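Local coordinates for protein protelomerase (Agrobacterium tumefaciens, PDB 4F43) that generates and protects the covalently closed hairpin ends of the linear chromosome, at residues 118-123 against 306-311; 125-130 against 250-255; 149-154 against 200-205. The protein carries 1 engineered substitution. One frame throughout, in Å; residues are numbered along the deposited sequence.

Contact 1 of 3, residues 118-123 against 306-311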
# COMPACT_ATOMS: atom_id res chain seq x y z
N LEU A 118 17.24 -15.06 -1.41
CA LEU A 118 16.91 -14.22 -0.27
C LEU A 118 18.04 -13.25 0.07
O LEU A 118 19.22 -13.55 -0.11
CB LEU A 118 16.59 -15.09 0.95
CG LEU A 118 15.12 -15.19 1.36
CD1 LEU A 118 14.23 -15.35 0.14
CD2 LEU A 118 14.92 -16.35 2.32
N ILE A 119 17.66 -12.07 0.57
CA ILE A 119 18.61 -11.04 0.94
C ILE A 119 18.92 -11.10 2.43
O ILE A 119 18.01 -11.13 3.26
CB ILE A 119 18.09 -9.64 0.59
CG1 ILE A 119 17.91 -9.50 -0.92
CG2 ILE A 119 19.02 -8.56 1.12
CD1 ILE A 119 17.40 -8.14 -1.35
N THR A 120 20.20 -11.11 2.77
CA THR A 120 20.62 -11.21 4.16
C THR A 120 20.58 -9.85 4.85
O THR A 120 21.43 -9.00 4.62
CB THR A 120 22.04 -11.80 4.27
OG1 THR A 120 22.24 -12.77 3.23
CG2 THR A 120 22.24 -12.46 5.62
N PHE A 121 19.58 -9.67 5.70
CA PHE A 121 19.40 -8.42 6.43
C PHE A 121 20.29 -8.41 7.67
O PHE A 121 19.81 -8.59 8.79
CB PHE A 121 17.94 -8.25 6.83
CG PHE A 121 17.47 -6.82 6.82
CD1 PHE A 121 16.20 -6.50 6.36
CD2 PHE A 121 18.29 -5.80 7.27
CE1 PHE A 121 15.76 -5.19 6.34
CE2 PHE A 121 17.85 -4.48 7.26
CZ PHE A 121 16.59 -4.18 6.79
N GLU A 122 21.58 -8.18 7.46
CA GLU A 122 22.57 -8.30 8.52
C GLU A 122 22.43 -7.28 9.65
O GLU A 122 22.50 -7.64 10.82
CB GLU A 122 23.99 -8.27 7.93
CG GLU A 122 24.42 -9.60 7.34
CD GLU A 122 25.24 -9.44 6.07
OE1 GLU A 122 25.30 -8.31 5.54
OE2 GLU A 122 25.82 -10.44 5.61
N ASN A 123 22.23 -6.02 9.29
CA ASN A 123 22.15 -4.95 10.29
C ASN A 123 20.71 -4.58 10.64
O ASN A 123 20.40 -3.40 10.81
CB ASN A 123 22.90 -3.71 9.79
CG ASN A 123 24.32 -4.03 9.34
OD1 ASN A 123 25.02 -4.82 9.97
ND2 ASN A 123 24.74 -3.41 8.24
N THR A 306 11.30 -12.01 1.37
CA THR A 306 12.43 -11.65 0.52
C THR A 306 13.71 -11.46 1.32
O THR A 306 14.80 -11.35 0.75
CB THR A 306 12.14 -10.35 -0.25
OG1 THR A 306 13.32 -9.94 -0.95
CG2 THR A 306 11.73 -9.25 0.71
N TYR A 307 13.59 -11.41 2.64
CA TYR A 307 14.74 -11.24 3.52
C TYR A 307 15.08 -12.53 4.25
O TYR A 307 14.23 -13.41 4.40
CB TYR A 307 14.47 -10.14 4.55
CG TYR A 307 14.32 -8.76 3.97
CD1 TYR A 307 15.05 -8.36 2.86
CD2 TYR A 307 13.44 -7.84 4.54
CE1 TYR A 307 14.90 -7.09 2.33
CE2 TYR A 307 13.29 -6.57 4.02
CZ TYR A 307 14.02 -6.20 2.91
OH TYR A 307 13.88 -4.94 2.39
N THR A 308 16.32 -12.64 4.70
CA THR A 308 16.72 -13.74 5.57
C THR A 308 17.54 -13.22 6.75
O THR A 308 18.49 -12.45 6.57
CB THR A 308 17.49 -14.85 4.80
OG1 THR A 308 17.90 -15.87 5.72
CG2 THR A 308 18.71 -14.29 4.09
N LEU A 309 17.16 -13.64 7.95
CA LEU A 309 17.82 -13.17 9.16
C LEU A 309 19.20 -13.80 9.35
O LEU A 309 19.38 -14.99 9.09
CB LEU A 309 16.93 -13.41 10.39
CG LEU A 309 15.66 -12.56 10.44
CD1 LEU A 309 15.00 -12.67 11.80
CD2 LEU A 309 15.96 -11.11 10.11
N PRO A 310 20.17 -12.99 9.80
CA PRO A 310 21.58 -13.37 9.97
C PRO A 310 21.76 -14.64 10.80
O PRO A 310 22.60 -15.47 10.47
CB PRO A 310 22.18 -12.18 10.71
CG PRO A 310 21.32 -11.04 10.34
CD PRO A 310 19.93 -11.59 10.19
N GLU A 311 20.98 -14.77 11.87
CA GLU A 311 21.07 -15.94 12.74
C GLU A 311 20.62 -17.21 12.03
O GLU A 311 21.21 -18.28 12.21
CB GLU A 311 20.28 -15.73 14.03
CG GLU A 311 19.00 -14.92 13.86
CD GLU A 311 19.12 -13.53 14.45
OE1 GLU A 311 20.11 -12.83 14.16
OE2 GLU A 311 18.22 -13.13 15.22
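Two strands of only two residues each, Ile119-Thr120 and Tyr307-Thr308, pair in parallel although more than 180 residues separate them, and an edge-to-face ring pair flanks their junction. CD1 of Phe121 comes over one face of the Tyr307 ring, offset toward the rim and 3.6 Å from CD2 of Tyr307; the ring planes stand at 76°. CG2 of Thr306 lies over the centre of the opposite tyrosine face, which clasps the ring between an aromatic edge and a methyl group. At its far end the phenol is anchored by a hydrogen bond from Tyr307 OH to Glu257 OE2.

The backbone follows the staggered pattern of a parallel sheet. Ile119 brackets Tyr307, its N bonding to Thr306 O at 3.0 Å and its O receiving Thr308 N at 2.7 Å. Thr308 in turn brackets Thr120, because Phe121 N reaches Thr308 O at 3.1 Å. On the face bearing the two threonines, the side chains of Thr120 and Thr308 lie side by side and point the same way. Thr308 OG1 is anti to its own N (chi1 178°), which sets CG2 between the backbone N and the carbonyl carbon, and this methyl lies 3.3 Å from Ile119 O.

Beyond the strands, Phe121 centres an inverse gamma turn. Its carbonyl O meets Pro310 CG at 3.3 Å, and the same ring carbon packs 3.5 Å from Glu122 CA, placing the first residue of helix 310-316 against the turn. Phe121 also meets Trp253 edge-to-face and touches Leu267 of helix 263-276.

Contact 2 of 3, residues 125-130 against 250-255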
# COMPACT_ATOMS: atom_id res chain seq x y z
N ARG A 125 18.93 -5.30 13.36
CA ARG A 125 18.79 -4.87 14.75
C ARG A 125 18.99 -3.37 14.88
O ARG A 125 18.29 -2.69 15.64
CB ARG A 125 19.78 -5.61 15.65
CG ARG A 125 19.56 -7.11 15.74
CD ARG A 125 20.60 -7.77 16.63
NE ARG A 125 20.31 -9.19 16.85
CZ ARG A 125 19.57 -9.65 17.85
NH1 ARG A 125 19.03 -8.80 18.72
NH2 ARG A 125 19.36 -10.95 17.98
N GLN A 126 19.96 -2.86 14.13
CA GLN A 126 20.25 -1.43 14.12
C GLN A 126 19.07 -0.65 13.56
O GLN A 126 18.74 0.42 14.06
CB GLN A 126 21.51 -1.15 13.30
CG GLN A 126 22.71 -1.97 13.72
CD GLN A 126 24.00 -1.50 13.07
OE1 GLN A 126 24.21 -0.30 12.89
NE2 GLN A 126 24.86 -2.44 12.71
N VAL A 127 18.44 -1.19 12.52
CA VAL A 127 17.28 -0.55 11.91
C VAL A 127 16.11 -0.52 12.89
O VAL A 127 15.45 0.52 13.05
CB VAL A 127 16.84 -1.29 10.63
CG1 VAL A 127 15.55 -0.71 10.09
CG2 VAL A 127 17.94 -1.23 9.58
N LEU A 128 15.86 -1.65 13.55
CA LEU A 128 14.82 -1.74 14.57
C LEU A 128 15.06 -0.72 15.68
O LEU A 128 14.13 -0.06 16.15
CB LEU A 128 14.77 -3.15 15.16
CG LEU A 128 14.33 -4.26 14.21
CD1 LEU A 128 14.53 -5.63 14.84
CD2 LEU A 128 12.87 -4.06 13.81
N LYS A 129 16.32 -0.59 16.09
CA LYS A 129 16.69 0.38 17.11
C LYS A 129 16.43 1.80 16.62
O LYS A 129 15.98 2.66 17.38
CB LYS A 129 18.16 0.22 17.50
CG LYS A 129 18.62 1.19 18.57
CD LYS A 129 17.88 0.96 19.88
CE LYS A 129 18.02 2.16 20.81
NZ LYS A 129 19.44 2.57 20.99
N ILE A 130 16.72 2.05 15.34
CA ILE A 130 16.49 3.36 14.74
C ILE A 130 15.01 3.71 14.77
O ILE A 130 14.64 4.83 15.13
CB ILE A 130 17.01 3.44 13.29
CG1 ILE A 130 18.54 3.41 13.27
CG2 ILE A 130 16.52 4.70 12.61
CD1 ILE A 130 19.14 3.42 11.88
N GLU A 250 20.83 4.77 5.72
CA GLU A 250 21.74 4.91 4.59
C GLU A 250 22.79 3.80 4.51
O GLU A 250 22.92 3.13 3.49
CB GLU A 250 22.44 6.27 4.64
CG GLU A 250 23.57 6.43 3.65
CD GLU A 250 23.27 7.44 2.57
OE1 GLU A 250 22.52 8.40 2.84
OE2 GLU A 250 23.78 7.27 1.44
N ASP A 251 23.55 3.62 5.59
CA ASP A 251 24.67 2.69 5.59
C ASP A 251 24.43 1.43 6.41
O ASP A 251 25.37 0.68 6.69
CB ASP A 251 25.95 3.40 6.07
CG ASP A 251 26.50 4.37 5.04
OD1 ASP A 251 26.61 3.99 3.86
OD2 ASP A 251 26.80 5.52 5.42
N VAL A 252 23.19 1.19 6.80
CA VAL A 252 22.85 0.01 7.59
C VAL A 252 21.92 -0.93 6.83
O VAL A 252 21.68 -2.06 7.25
CB VAL A 252 22.22 0.37 8.94
CG1 VAL A 252 23.16 1.25 9.75
CG2 VAL A 252 20.88 1.07 8.73
N TRP A 253 21.40 -0.46 5.70
CA TRP A 253 20.51 -1.25 4.87
C TRP A 253 21.33 -2.13 3.94
O TRP A 253 22.39 -1.70 3.47
CB TRP A 253 19.58 -0.34 4.07
CG TRP A 253 18.33 -1.00 3.58
CD1 TRP A 253 18.17 -1.67 2.40
CD2 TRP A 253 17.07 -1.05 4.25
NE1 TRP A 253 16.88 -2.14 2.30
CE2 TRP A 253 16.18 -1.78 3.42
CE3 TRP A 253 16.60 -0.56 5.47
CZ2 TRP A 253 14.86 -2.02 3.77
CZ3 TRP A 253 15.28 -0.80 5.82
CH2 TRP A 253 14.43 -1.52 4.97
N PRO A 254 20.86 -3.36 3.67
CA PRO A 254 21.50 -4.30 2.75
C PRO A 254 21.93 -3.66 1.43
O PRO A 254 21.17 -2.89 0.84
CB PRO A 254 20.40 -5.33 2.50
CG PRO A 254 19.67 -5.38 3.79
CD PRO A 254 19.71 -3.97 4.36
N LYS A 255 23.15 -3.97 1.00
CA LYS A 255 23.74 -3.36 -0.19
C LYS A 255 23.03 -3.75 -1.48
O LYS A 255 23.23 -3.12 -2.52
CB LYS A 255 25.22 -3.74 -0.28
CG LYS A 255 25.47 -5.24 -0.28
CD LYS A 255 26.95 -5.56 -0.23
CE LYS A 255 27.19 -7.07 -0.16
NZ LYS A 255 28.64 -7.40 -0.06
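Val127 of helix 124-134 faces Val252 of the irregular connection that follows helix 230-248, with 7.1 Å between their CA atoms, the closest CA pair of the two segments. At that spacing the chains meet through side chains, and the interface is small and almost wholly apolar.

Val252 carries most of it, dividing its two methyls among three residues of the helix. Its CG2 lies 3.8 Å from Val127 CG2 and, more loosely, 4.3 Å from Ile130 CD1. Its CG1 turns instead to the amide end of Gln126, where OE1 approaches it at 3.7 Å; this is a van der Waals contact at the exposed margin. The split follows from the valine rotamer: with chi1 at -59°, CG1 is anti to the carbonyl carbon and CG2 falls between that carbon and the backbone N. Gln126 runs extended beyond CG, which carries its amide across the branch of Val252 at a slant.

The second methyl of Val127, CG1, looks toward the indole of Trp253, 4.3 Å from CZ3. The polar side of that indole is fixed elsewhere, by a hydrogen bond from Trp253 NE1 to Glu257 OE2. Val127 and Trp253 both also touch Leu264 of helix 263-276, while Phe249 packs on Val127 and Ile130.

Val127 and Ile130, three residues apart and so on the same side of the helix, with Gln126 at the exposed margin, hold the link between helices 230-248 and 263-276 against helix 124-134 in the telomere resolvase catalytic domain.

Contact 3 of 3, residues 149-154 against 200-205. Engineered in segment 149-154: Ala154 (natural residue Arg).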
# COMPACT_ATOMS: atom_id res chain seq x y z
N GLY A 149 8.06 0.79 11.30
CA GLY A 149 9.07 -0.19 11.63
C GLY A 149 8.68 -1.11 12.78
O GLY A 149 9.05 -2.28 12.80
N MET A 150 7.91 -0.58 13.73
CA MET A 150 7.56 -1.32 14.94
C MET A 150 6.27 -2.13 14.83
O MET A 150 6.25 -3.33 15.12
CB MET A 150 7.50 -0.38 16.14
CG MET A 150 8.84 0.20 16.57
SD MET A 150 9.95 -1.00 17.35
CE MET A 150 11.04 -1.42 15.99
N THR A 151 5.18 -1.48 14.43
CA THR A 151 3.89 -2.15 14.36
C THR A 151 3.64 -2.81 13.00
O THR A 151 2.78 -3.68 12.87
CB THR A 151 2.71 -1.21 14.71
OG1 THR A 151 1.57 -1.98 15.10
CG2 THR A 151 2.35 -0.34 13.53
N GLY A 152 4.40 -2.39 12.00
CA GLY A 152 4.38 -3.03 10.70
C GLY A 152 3.23 -2.66 9.77
O GLY A 152 3.06 -3.26 8.72
N ARG A 153 2.44 -1.66 10.16
CA ARG A 153 1.35 -1.20 9.31
C ARG A 153 1.88 -0.39 8.13
O ARG A 153 2.99 0.15 8.18
CB ARG A 153 0.34 -0.38 10.11
CG ARG A 153 -0.32 -1.12 11.27
CD ARG A 153 -0.84 -2.49 10.84
NE ARG A 153 0.05 -3.57 11.26
CZ ARG A 153 -0.16 -4.85 10.98
NH1 ARG A 153 0.69 -5.77 11.39
NH2 ARG A 153 -1.23 -5.21 10.27
N ALA A 154 1.09 -0.32 7.06
CA ALA A 154 1.47 0.41 5.86
C ALA A 154 1.43 1.91 6.11
O ALA A 154 0.69 2.38 6.97
CB ALA A 154 0.54 0.03 4.71
N ILE A 200 -2.35 -7.68 16.69
CA ILE A 200 -1.08 -7.77 15.99
C ILE A 200 0.10 -7.67 16.96
O ILE A 200 -0.00 -7.01 17.99
CB ILE A 200 -0.94 -6.66 14.92
CG1 ILE A 200 -1.11 -5.28 15.57
CG2 ILE A 200 -1.95 -6.85 13.81
CD1 ILE A 200 -0.86 -4.13 14.62
N PRO A 201 1.22 -8.33 16.63
CA PRO A 201 2.41 -8.24 17.47
C PRO A 201 3.16 -6.93 17.25
O PRO A 201 3.02 -6.31 16.20
CB PRO A 201 3.27 -9.41 16.98
CG PRO A 201 2.86 -9.59 15.56
CD PRO A 201 1.39 -9.28 15.52
N VAL A 202 3.95 -6.52 18.24
CA VAL A 202 4.80 -5.34 18.11
C VAL A 202 6.23 -5.67 18.53
O VAL A 202 6.46 -6.61 19.29
CB VAL A 202 4.27 -4.17 18.96
CG1 VAL A 202 3.03 -3.57 18.31
CG2 VAL A 202 3.97 -4.62 20.37
N LEU A 203 7.18 -4.89 18.02
CA LEU A 203 8.59 -5.19 18.22
C LEU A 203 9.22 -4.38 19.35
O LEU A 203 10.43 -4.41 19.55
CB LEU A 203 9.36 -4.99 16.91
CG LEU A 203 8.81 -5.80 15.74
CD1 LEU A 203 9.64 -5.62 14.49
CD2 LEU A 203 8.71 -7.28 16.11
N THR A 204 8.38 -3.67 20.09
CA THR A 204 8.78 -3.00 21.32
C THR A 204 7.57 -2.94 22.24
O THR A 204 6.46 -3.23 21.80
CB THR A 204 9.33 -1.58 21.06
OG1 THR A 204 9.95 -1.08 22.25
CG2 THR A 204 8.21 -0.65 20.64
N ARG A 205 7.78 -2.59 23.50
CA ARG A 205 6.69 -2.60 24.48
C ARG A 205 5.50 -1.72 24.06
O ARG A 205 5.68 -0.62 23.55
CB ARG A 205 7.18 -2.23 25.88
CG ARG A 205 8.38 -1.31 25.92
CD ARG A 205 9.02 -1.33 27.30
NE ARG A 205 10.22 -0.51 27.37
CZ ARG A 205 10.27 0.71 27.89
NH1 ARG A 205 9.17 1.27 28.38
NH2 ARG A 205 11.41 1.38 27.92
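Gly149 opens the contact with its carbonyl O 3.8 Å from Leu203 CD1. Met150 then engages two residues: its O accepts a weak hydrogen bond from Leu203 N (3.4 Å), and its side chain, bent at chi2 and chi3, crosses Thr204 at about a right angle, with SD 3.7 Å from Thr204 CG2. The methyl CE beyond the sulfur lies 4.1 Å from Leu203 CB. Thr204 directs its hydroxyl elsewhere, to Glu132 OE1.

Thr151 OG1, anti to the backbone N (chi1 -159°), meets Ile200 CD1 at 3.3 Å and, from another direction, Val202 CG1; the buried hydroxyl has no polar partner in the model. Gly152 leaves the helix with a positive phi. From the next residue the Arg153 side chain, likewise bent at chi2 and chi3, reaches Ile200 tip to tip. Its NE bonds to Thr151 O at 3.2 Å, with the oxygen in the guanidinium plane, while NH1 adds a weaker bond to the same atom. One face of the guanidinium receives Ile200 CD1, 3.5 Å from NE. Ile290 O also holds NH1, and Phe180 makes a cation-pi contact with the group.

Ala154, an engineered residue replacing arginine, comes next along the chain, at the N-cap position of helix 155-161, and packs on a phosphate of the bound DNA. The contact itself ties the C-terminal end of helix 140-151 and the loop after it to 198-201, an outermost strand of the antiparallel sheet, and the loop that follows, within the catalytic domain.

How the contacts relate
From the N terminus, the chain runs through several helices before reaching 118-123, the start of contact 1. Helix 124-134 follows at once and opens contact 2; helix 140-151 then leads into contact 3. The loops close in reverse order: contact 3 at 200-205, the end of strand 198-201 and the loop beyond it, contact 2 at 250-255, and contact 1 at 306-311, near the C terminus. The three are concentric, and none cross. Contacts 1 and 2 touch, as do contacts 2 and 3, where Leu128 meets Met150 and Leu203; contacts 1 and 3 stay apart. Helix 124-134 thus lies between the parallel strand pair and the end of helix 140-151 with the loop after strand 198-201.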